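Local coordinates for protein putative peptidase (Bacteroides fragilis, PDB 5DYN) that is a clostripain-family cysteine peptidase that probably activates the Bacteroides fragilis toxin by proteolytic cleavage, at residues R45-T56 with S110-E120. Residues are numbered along the deposited sequence; the frame is centred on the assembly and turned at random.
With NA (sodium ion), chain H; NA (sodium ion), chain J.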
ATOM      1  N   ARG B  45       3.732   2.994 -10.928  1.00 32.00           N
ATOM      2  CA  ARG B  45       4.137   1.852 -11.745  1.00 37.27           C
ATOM      3  C   ARG B  45       5.598   1.950 -12.192  1.00 35.83           C
ATOM      4  O   ARG B  45       6.238   0.936 -12.474  1.00 39.00           O
ATOM      5  CB  ARG B  45       3.223   1.719 -12.969  1.00 34.01           C
ATOM      6  CG  ARG B  45       3.416   2.812 -14.008  1.00 36.86           C
ATOM      7  CD  ARG B  45       2.252   2.881 -14.977  1.00 35.36           C
ATOM      8  NE  ARG B  45       2.460   3.890 -16.011  1.00 30.83           N
ATOM      9  CZ  ARG B  45       2.307   5.196 -15.824  1.00 36.42           C
ATOM     10  NH1 ARG B  45       1.945   5.663 -14.637  1.00 30.45           N
ATOM     11  NH2 ARG B  45       2.516   6.040 -16.825  1.00 35.00           N
ATOM     12  N   ASP B  46       6.120   3.171 -12.243  1.00 33.51           N
ATOM     13  CA  ASP B  46       7.478   3.411 -12.720  1.00 36.65           C
ATOM     14  C   ASP B  46       8.494   3.447 -11.583  1.00 42.86           C
ATOM     15  O   ASP B  46       9.679   3.688 -11.813  1.00 44.16           O
ATOM     16  CB  ASP B  46       7.536   4.723 -13.506  1.00 37.60           C
ATOM     17  CG  ASP B  46       7.055   5.912 -12.693  1.00 49.81           C
ATOM     18  OD1 ASP B  46       6.071   5.763 -11.937  1.00 50.55           O
ATOM     19  OD2 ASP B  46       7.660   6.999 -12.809  1.00 55.19           O
ATOM     20  N   CYS B  47       8.030   3.205 -10.361  1.00 49.43           N
ATOM     21  CA  CYS B  47       8.894   3.281  -9.186  1.00 42.55           C
ATOM     22  C   CYS B  47       9.398   1.918  -8.747  1.00 40.61           C
ATOM     23  O   CYS B  47      10.395   1.815  -8.033  1.00 45.84           O
ATOM     24  CB  CYS B  47       8.159   3.945  -8.026  1.00 35.18           C
ATOM     25  SG  CYS B  47       7.791   5.674  -8.315  1.00 38.18           S
ATOM     26  N   GLY B  48       8.705   0.870  -9.169  1.00 42.20           N
ATOM     27  CA  GLY B  48       9.070  -0.464  -8.752  1.00 40.37           C
ATOM     28  C   GLY B  48       8.370  -1.541  -9.543  1.00 38.89           C
ATOM     29  O   GLY B  48       7.686  -1.261 -10.525  1.00 50.08           O
ATOM     30  N   SER B  49       8.543  -2.782  -9.104  1.00 36.39           N
ATOM     31  CA  SER B  49       7.974  -3.922  -9.803  1.00 40.39           C
ATOM     32  C   SER B  49       6.661  -4.384  -9.175  1.00 38.30           C
ATOM     33  O   SER B  49       5.706  -4.691  -9.886  1.00 37.14           O
ATOM     34  CB  SER B  49       8.980  -5.072  -9.830  1.00 36.04           C
ATOM     35  OG  SER B  49      10.238  -4.621 -10.297  1.00 49.86           O
ATOM     36  N   TYR B  50       6.610  -4.427  -7.846  1.00 36.45           N
ATOM     37  CA  TYR B  50       5.428  -4.941  -7.159  1.00 39.88           C
ATOM     38  C   TYR B  50       4.906  -4.014  -6.065  1.00 37.86           C
ATOM     39  O   TYR B  50       5.679  -3.439  -5.297  1.00 35.62           O
ATOM     40  CB  TYR B  50       5.728  -6.319  -6.569  1.00 38.34           C
ATOM     41  CG  TYR B  50       6.097  -7.338  -7.619  1.00 41.18           C
ATOM     42  CD1 TYR B  50       5.118  -7.968  -8.376  1.00 40.19           C
ATOM     43  CD2 TYR B  50       7.427  -7.659  -7.868  1.00 41.35           C
ATOM     44  CE1 TYR B  50       5.450  -8.894  -9.345  1.00 43.75           C
ATOM     45  CE2 TYR B  50       7.769  -8.584  -8.835  1.00 39.14           C
ATOM     46  CZ  TYR B  50       6.775  -9.198  -9.571  1.00 43.67           C
ATOM     47  OH  TYR B  50       7.104 -10.120 -10.536  1.00 45.77           O
ATOM     48  N   LEU B  51       3.583  -3.877  -6.011  1.00 37.49           N
ATOM     49  CA  LEU B  51       2.913  -3.103  -4.971  1.00 34.22           C
ATOM     50  C   LEU B  51       2.293  -4.039  -3.941  1.00 34.58           C
ATOM     51  O   LEU B  51       1.493  -4.907  -4.287  1.00 34.49           O
ATOM     52  CB  LEU B  51       1.837  -2.197  -5.574  1.00 31.41           C
ATOM     53  CG  LEU B  51       1.002  -1.396  -4.573  1.00 30.35           C
ATOM     54  CD1 LEU B  51       1.851  -0.334  -3.894  1.00 37.81           C
ATOM     55  CD2 LEU B  51      -0.209  -0.771  -5.237  1.00 28.15           C
ATOM     56  N   ILE B  52       2.666  -3.863  -2.678  1.00 29.09           N
ATOM     57  CA  ILE B  52       2.190  -4.741  -1.615  1.00 29.32           C
ATOM     58  C   ILE B  52       1.450  -3.967  -0.529  1.00 33.27           C
ATOM     59  O   ILE B  52       2.042  -3.133   0.158  1.00 30.57           O
ATOM     60  CB  ILE B  52       3.352  -5.512  -0.963  1.00 33.77           C
ATOM     61  CG1 ILE B  52       4.301  -6.059  -2.031  1.00 35.53           C
ATOM     62  CG2 ILE B  52       2.821  -6.625  -0.068  1.00 31.58           C
ATOM     63  CD1 ILE B  52       5.612  -6.567  -1.477  1.00 40.52           C
ATOM     64  N   SER B  53       0.161  -4.254  -0.375  1.00 31.41           N
ATOM     65  CA  SER B  53      -0.658  -3.611   0.647  1.00 32.00           C
ATOM     66  C   SER B  53      -2.024  -4.283   0.739  1.00 34.67           C
ATOM     67  O   SER B  53      -2.229  -5.372   0.197  1.00 37.62           O
ATOM     68  CB  SER B  53      -0.825  -2.116   0.348  1.00 33.73           C
ATOM     69  OG  SER B  53      -1.434  -1.436   1.432  1.00 35.43           O
ATOM     70  N   SER B  54      -2.954  -3.634   1.432  1.00 29.20           N
ATOM     71  CA  SER B  54      -4.329  -4.108   1.489  1.00 30.36           C
ATOM     72  C   SER B  54      -5.239  -3.117   0.790  1.00 30.06           C
ATOM     73  O   SER B  54      -5.020  -1.914   0.879  1.00 34.44           O
ATOM     74  CB  SER B  54      -4.786  -4.304   2.936  1.00 32.09           C
ATOM     75  OG  SER B  54      -6.152  -4.678   2.992  1.00 26.19           O
ATOM     76  N   PRO B  55      -6.259  -3.619   0.083  1.00 31.80           N
ATOM     77  CA  PRO B  55      -7.253  -2.727  -0.521  1.00 32.41           C
ATOM     78  C   PRO B  55      -8.150  -2.112   0.549  1.00 36.41           C
ATOM     79  O   PRO B  55      -8.794  -1.085   0.317  1.00 28.81           O
ATOM     80  CB  PRO B  55      -8.042  -3.655  -1.448  1.00 32.03           C
ATOM     81  CG  PRO B  55      -7.906  -5.004  -0.820  1.00 36.09           C
ATOM     82  CD  PRO B  55      -6.524  -5.036  -0.225  1.00 30.62           C
ATOM     83  N   THR B  56      -8.181  -2.747   1.717  1.00 27.62           N
ATOM     84  CA  THR B  56      -8.978  -2.260   2.833  1.00 30.95           C
ATOM     85  C   THR B  56      -8.069  -1.858   4.000  1.00 35.55           C
ATOM     86  O   THR B  56      -6.906  -1.501   3.793  1.00 30.52           O
ATOM     87  CB  THR B  56     -10.008  -3.319   3.288  1.00 33.82           C
ATOM     88  OG1 THR B  56     -10.782  -2.803   4.378  1.00 33.91           O
ATOM     89  CG2 THR B  56      -9.316  -4.614   3.711  1.00 28.10           C
ATOM     90  N   SER B 110      -6.061  -9.052   5.018  1.00 34.10           N
ATOM     91  CA  SER B 110      -6.065  -9.323   3.586  1.00 34.06           C
ATOM     92  C   SER B 110      -4.888  -8.609   2.922  1.00 36.39           C
ATOM     93  O   SER B 110      -4.687  -7.413   3.120  1.00 29.56           O
ATOM     94  CB  SER B 110      -7.385  -8.885   2.953  1.00 30.56           C
ATOM     95  OG  SER B 110      -7.527  -7.476   2.980  1.00 32.59           O
ATOM     96  N   VAL B 111      -4.107  -9.352   2.144  1.00 40.95           N
ATOM     97  CA  VAL B 111      -2.927  -8.801   1.484  1.00 36.85           C
ATOM     98  C   VAL B 111      -2.921  -9.137  -0.005  1.00 39.42           C
ATOM     99  O   VAL B 111      -3.207 -10.269  -0.398  1.00 36.14           O
ATOM    100  CB  VAL B 111      -1.619  -9.330   2.123  1.00 39.87           C
ATOM    101  CG1 VAL B 111      -0.401  -8.709   1.449  1.00 32.64           C
ATOM    102  CG2 VAL B 111      -1.600  -9.049   3.615  1.00 37.56           C
ATOM    103  N   GLY B 112      -2.597  -8.146  -0.831  1.00 34.30           N
ATOM    104  CA  GLY B 112      -2.480  -8.362  -2.259  1.00 34.90           C
ATOM    105  C   GLY B 112      -1.154  -7.871  -2.809  1.00 34.42           C
ATOM    106  O   GLY B 112      -0.555  -6.943  -2.268  1.00 33.82           O
ATOM    107  N   VAL B 113      -0.686  -8.499  -3.881  1.00 32.66           N
ATOM    108  CA  VAL B 113       0.500  -8.016  -4.579  1.00 34.28           C
ATOM    109  C   VAL B 113       0.182  -7.764  -6.047  1.00 37.50           C
ATOM    110  O   VAL B 113      -0.339  -8.638  -6.740  1.00 38.51           O
ATOM    111  CB  VAL B 113       1.674  -9.001  -4.479  1.00 39.57           C
ATOM    112  CG1 VAL B 113       2.907  -8.416  -5.143  1.00 34.61           C
ATOM    113  CG2 VAL B 113       1.969  -9.323  -3.035  1.00 39.49           C
ATOM    114  N   ALA B 114       0.500  -6.563  -6.518  1.00 36.72           N
ATOM    115  CA  ALA B 114       0.198  -6.177  -7.888  1.00 36.77           C
ATOM    116  C   ALA B 114       1.468  -6.025  -8.715  1.00 35.73           C
ATOM    117  O   ALA B 114       2.433  -5.406  -8.274  1.00 34.91           O
ATOM    118  CB  ALA B 114      -0.605  -4.880  -7.905  1.00 35.77           C
ATOM    119  N   LYS B 115       1.458  -6.593  -9.918  1.00 37.68           N
ATOM    120  CA  LYS B 115       2.573  -6.440 -10.847  1.00 34.64           C
ATOM    121  C   LYS B 115       2.465  -5.098 -11.568  1.00 33.99           C
ATOM    122  O   LYS B 115       1.580  -4.897 -12.399  1.00 39.74           O
ATOM    123  CB  LYS B 115       2.598  -7.599 -11.849  1.00 35.19           C
ATOM    124  CG  LYS B 115       3.863  -7.675 -12.692  1.00 41.91           C
ATOM    125  CD  LYS B 115       3.931  -8.979 -13.479  1.00 44.16           C
ATOM    126  CE  LYS B 115       5.272  -9.125 -14.186  1.00 54.86           C
ATOM    127  NZ  LYS B 115       5.443 -10.469 -14.810  1.00 61.78           N
ATOM    128  N   MET B 116       3.369  -4.181 -11.239  1.00 32.02           N
ATOM    129  CA  MET B 116       3.312  -2.809 -11.740  1.00 34.75           C
ATOM    130  C   MET B 116       3.429  -2.701 -13.258  1.00 37.30           C
ATOM    131  O   MET B 116       2.823  -1.825 -13.872  1.00 35.85           O
ATOM    132  CB  MET B 116       4.417  -1.971 -11.096  1.00 44.11           C
ATOM    133  CG  MET B 116       4.301  -1.821  -9.592  1.00 46.01           C
ATOM    134  SD  MET B 116       3.026  -0.649  -9.112  1.00 36.40           S
ATOM    135  CE  MET B 116       3.818   0.137  -7.714  1.00 32.80           C
ATOM    136  N   SER B 117       4.218  -3.586 -13.860  1.00 41.14           N
ATOM    137  CA  SER B 117       4.507  -3.499 -15.289  1.00 38.95           C
ATOM    138  C   SER B 117       3.270  -3.765 -16.140  1.00 35.21           C
ATOM    139  O   SER B 117       3.236  -3.415 -17.318  1.00 35.19           O
ATOM    140  CB  SER B 117       5.620  -4.478 -15.670  1.00 33.05           C
ATOM    141  OG  SER B 117       5.250  -5.814 -15.378  1.00 41.59           O
ATOM    142  N   GLU B 118       2.254  -4.374 -15.535  1.00 39.03           N
ATOM    143  CA  GLU B 118       1.026  -4.716 -16.248  1.00 37.37           C
ATOM    144  C   GLU B 118      -0.058  -3.648 -16.106  1.00 35.81           C
ATOM    145  O   GLU B 118      -1.152  -3.791 -16.652  1.00 35.39           O
ATOM    146  CB  GLU B 118       0.492  -6.062 -15.757  1.00 34.13           C
ATOM    147  CG  GLU B 118       1.383  -7.257 -16.094  1.00 35.70           C
ATOM    148  CD  GLU B 118       1.263  -7.697 -17.546  1.00 47.20           C
ATOM    149  OE1 GLU B 118       0.602  -6.993 -18.342  1.00 44.23           O
ATOM    150  OE2 GLU B 118       1.827  -8.757 -17.893  1.00 49.84           O
ATOM    151  N   LEU B 119       0.251  -2.576 -15.382  1.00 36.85           N
ATOM    152  CA  LEU B 119      -0.732  -1.529 -15.107  1.00 38.90           C
ATOM    153  C   LEU B 119      -1.112  -0.727 -16.353  1.00 41.07           C
ATOM    154  O   LEU B 119      -2.246  -0.260 -16.477  1.00 39.17           O
ATOM    155  CB  LEU B 119      -0.211  -0.588 -14.020  1.00 30.85           C
ATOM    156  CG  LEU B 119      -0.765  -0.850 -12.618  1.00 31.90           C
ATOM    157  CD1 LEU B 119      -2.257  -0.539 -12.573  1.00 29.16           C
ATOM    158  CD2 LEU B 119      -0.504  -2.288 -12.198  1.00 26.74           C
ATOM    159  N   GLU B 120      -0.168  -0.565 -17.273  1.00 34.38           N
ATOM    160  CA  GLU B 120      -0.459   0.141 -18.511  1.00 35.87           C
ATOM    161  C   GLU B 120      -1.380  -0.688 -19.401  1.00 39.08           C
ATOM    162  O   GLU B 120      -2.304  -0.148 -20.011  1.00 39.95           O
ATOM    163  CB  GLU B 120       0.833   0.497 -19.241  1.00 39.47           C
ATOM    164  CG  GLU B 120       1.674   1.509 -18.482  1.00 42.65           C
ATOM    165  CD  GLU B 120       2.790   2.095 -19.316  1.00 45.07           C
ATOM    166  OE1 GLU B 120       3.058   1.561 -20.414  1.00 46.16           O
ATOM    167  OE2 GLU B 120       3.396   3.093 -18.873  1.00 38.12           O
TER
HETATM  168 NA    NA H 403      -2.297  -6.708 -18.054  1.00 53.64          NA
HETATM  169 NA    NA J 405      -7.924   0.765  -1.350  1.00 40.08          NA
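Strands 50-53 and 110-115 run antiparallel, their axes 4.6 Å apart at closest approach and their directions 164° from each other, and Leu51 pairs with Ala114, and Ser53 with Gly112, as hydrogen-bonded pairs. Leu51 N reaches Ala114 O at 3.0 Å; in the next pair Gly112 N to Ser53 O is nearly straight (175° at the hydrogen), whereas the return bond from Ser53 N is weak. Met116 N also donates to Ser49 O at 2.7 Å. On one face, Val113 sets CG1 against Tyr50 CB (3.8 Å) and lays CG2 against Ile52, while the aliphatic part of Lys115 runs beside the tyrosine ring, pointing the same way. The strands are neighbours in the mixed sheet of the clostripain-family catalytic domain, consistent with the caspase-like fold of clan CD peptidases; 50-53 also pairs, in parallel, with strand 25-31, and helix 78-92 packs on the Tyr50 face through Ala79 and Ala83. The opposite face carries Leu51 and Ala114; here the bent chain of Met116 brings CE to 3.7 Å from Leu51 CB. The extended chain of Arg45 crosses Glu120 at about a right angle, and in a salt bridge its NE donates to the anti lone pair of Glu120 OE2 (3.1 Å), almost within the guanidinium plane, while NH1 bonds to Tyr42 O. At the other end, a chi1 of 176° swings Ser54 OG away from its own N to hydrogen-bond with Ser110 OG at 3.1 Å; it also accepts from Thr56 N in an ST turn, next to Pro55, whose O binds a sodium ion with Phe34 and Ser212.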